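Local coordinates for protein putative glycoside hydrolase (Bacteroides ovatus, PDB 4ONZ) that is a putative glycoside hydrolase, probably folded as a five-bladed beta-propeller, at residues I234-G239 / L244-G249. Residues are numbered along the deposited sequence; the frame is centred on the assembly and turned at random.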
loop_
_atom_site.group_PDB
_atom_site.type_symbol
_atom_site.label_atom_id
_atom_site.label_comp_id
_atom_site.label_asym_id
_atom_site.label_seq_id
_atom_site.Cartn_x
_atom_site.Cartn_y
_atom_site.Cartn_z
ATOM N N ILE A 234 2.775 -13.324 -10.668
ATOM C CA ILE A 234 1.969 -14.336 -9.986
ATOM C C ILE A 234 0.504 -13.969 -10.149
ATOM O O ILE A 234 0.166 -12.841 -10.538
ATOM C CB ILE A 234 2.278 -14.526 -8.489
ATOM C CG1 ILE A 234 2.081 -13.225 -7.698
ATOM C CG2 ILE A 234 3.683 -15.091 -8.320
ATOM C CD1 ILE A 234 1.961 -13.468 -6.212
ATOM N N GLN A 235 -0.352 -14.945 -9.881
ATOM C CA GLN A 235 -1.787 -14.760 -9.950
ATOM C C GLN A 235 -2.443 -15.653 -8.901
ATOM O O GLN A 235 -1.757 -16.417 -8.215
ATOM C CB GLN A 235 -2.307 -15.005 -11.371
ATOM C CG GLN A 235 -1.902 -16.325 -11.987
ATOM C CD GLN A 235 -2.065 -16.300 -13.492
ATOM O OE1 GLN A 235 -1.083 -16.241 -14.221
ATOM N NE2 GLN A 235 -3.307 -16.279 -13.962
ATOM N N PRO A 236 -3.761 -15.528 -8.735
ATOM C CA PRO A 236 -4.452 -16.304 -7.707
ATOM C C PRO A 236 -4.401 -17.813 -7.886
ATOM O O PRO A 236 -4.305 -18.309 -9.013
ATOM C CB PRO A 236 -5.884 -15.781 -7.788
ATOM C CG PRO A 236 -5.724 -14.386 -8.274
ATOM C CD PRO A 236 -4.618 -14.454 -9.267
ATOM N N ARG A 237 -4.487 -18.516 -6.758
ATOM C CA ARG A 237 -4.381 -19.957 -6.694
ATOM C C ARG A 237 -5.540 -20.575 -5.941
ATOM O O ARG A 237 -5.777 -20.233 -4.781
ATOM C CB ARG A 237 -3.132 -20.337 -5.903
ATOM C CG ARG A 237 -1.828 -19.799 -6.426
ATOM C CD ARG A 237 -0.677 -20.210 -5.514
ATOM N NE ARG A 237 -0.677 -19.519 -4.223
ATOM C CZ ARG A 237 0.253 -19.687 -3.282
ATOM N NH1 ARG A 237 1.254 -20.538 -3.473
ATOM N NH2 ARG A 237 0.188 -19.014 -2.140
ATOM N N LYS A 238 -6.229 -21.523 -6.569
ATOM C CA LYS A 238 -7.298 -22.229 -5.880
ATOM C C LYS A 238 -6.688 -23.000 -4.699
ATOM O O LYS A 238 -5.523 -23.400 -4.740
ATOM C CB LYS A 238 -8.055 -23.163 -6.840
ATOM C CG LYS A 238 -7.206 -24.256 -7.478
ATOM C CD LYS A 238 -8.000 -25.064 -8.495
ATOM C CE LYS A 238 -7.115 -26.122 -9.154
ATOM N NZ LYS A 238 -7.835 -26.896 -10.201
ATOM N N GLY A 239 -7.463 -23.165 -3.633
ATOM C CA GLY A 239 -7.008 -23.903 -2.460
ATOM C C GLY A 239 -6.112 -23.128 -1.501
ATOM O O GLY A 239 -5.779 -23.638 -0.426
ATOM N N LEU A 244 -8.614 -15.442 -4.716
ATOM C CA LEU A 244 -9.362 -14.497 -5.564
ATOM C C LEU A 244 -8.486 -13.357 -6.069
ATOM O O LEU A 244 -8.649 -12.913 -7.204
ATOM C CB LEU A 244 -10.563 -13.907 -4.848
ATOM C CG LEU A 244 -11.713 -14.847 -4.526
ATOM C CD1 LEU A 244 -12.717 -14.134 -3.632
ATOM C CD2 LEU A 244 -12.383 -15.373 -5.792
ATOM N N LEU A 245 -7.566 -12.880 -5.235
ATOM C CA LEU A 245 -6.700 -11.771 -5.596
ATOM C C LEU A 245 -5.313 -11.970 -5.030
ATOM O O LEU A 245 -5.146 -12.639 -4.007
ATOM C CB LEU A 245 -7.221 -10.470 -4.994
ATOM C CG LEU A 245 -8.601 -9.954 -5.366
ATOM C CD1 LEU A 245 -8.908 -8.719 -4.543
ATOM C CD2 LEU A 245 -8.685 -9.656 -6.859
ATOM N N THR A 246 -4.342 -11.351 -5.697
ATOM C CA THR A 246 -2.936 -11.298 -5.260
ATOM C C THR A 246 -2.581 -9.842 -5.449
ATOM O O THR A 246 -2.163 -9.433 -6.538
ATOM C CB THR A 246 -1.979 -12.162 -6.115
ATOM O OG1 THR A 246 -2.135 -11.830 -7.493
ATOM C CG2 THR A 246 -2.244 -13.653 -5.919
ATOM N N GLU A 247 -2.754 -9.067 -4.385
ATOM C CA GLU A 247 -2.638 -7.619 -4.444
ATOM C C GLU A 247 -1.428 -7.051 -3.703
ATOM O O GLU A 247 -1.158 -7.410 -2.558
ATOM C CB GLU A 247 -3.938 -7.009 -3.903
ATOM C CG GLU A 247 -4.004 -5.490 -3.998
ATOM C CD GLU A 247 -5.393 -4.926 -3.779
ATOM O OE1 GLU A 247 -6.280 -5.641 -3.267
ATOM O OE2 GLU A 247 -5.600 -3.745 -4.127
ATOM N N CYS A 248 -0.722 -6.125 -4.347
ATOM C CA CYS A 248 0.469 -5.548 -3.753
ATOM C C CYS A 248 0.180 -4.911 -2.401
ATOM O O CYS A 248 -0.851 -4.276 -2.199
ATOM C CB CYS A 248 1.138 -4.537 -4.690
ATOM S SG CYS A 248 1.923 -5.298 -6.113
ATOM N N GLY A 249 1.114 -5.112 -1.478
ATOM C CA GLY A 249 1.032 -4.554 -0.143
ATOM C C GLY A 249 1.909 -3.320 -0.102
ATOM O O GLY A 249 1.805 -2.463 -0.978
#
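Pro-236 and Leu-245 bring the two backbones to 5.5 Å between their CA atoms, where the irregular loop 234-239 runs back across the start of strand 245-255, the short directions of 234-236 and 244-246 lying 157° apart. Although nearly antiparallel, the two share no backbone hydrogen bonds; they meet through side chains and carbonyl groups. Pro-236 presses its ring on the peptide joining Leu-244 to Leu-245, with CG 3.4 Å from Leu-244 O. Having no N-H, proline suits a loop position that pairs with no strand, and its compact ring lies close against a backbone.

Those two successive leucines are bonded through their backbones to the single residue Lys-266, a classic beta bulge. It opens an inner strand, between 180-187 and 258-266, of what is probably the five-bladed beta-propeller characteristic of this clan. Beyond the bulge, Thr-246 turns its side chain to the loop. Its CG2, anti to the carbonyl carbon, reaches the peptide after Gln-235, 3.6 Å from Gln-235 C, and lies 3.7 Å from Pro-236 N. Thr-246 OG1, held between the backbone N and the carbonyl carbon (chi1 53°), is directed toward the loop, but at 3.9 Å from Ile-234 O it makes no hydrogen bond, and this buried atom has no partner in the model. A small beta-branched residue fits here, its methyl giving the loop an apolar surface.

Ile-234 adds CD1, 4.2 Å from Thr-246 CB; its side chain also touches Tyr-263, Leu-286 and Val-296, a buried place suited to a branched apolar residue. Gln-235 starts away from the strand and is exposed, as suits a polar amide, while its carbonyl oxygen accepts a hydrogen bond from Arg-299 NH2.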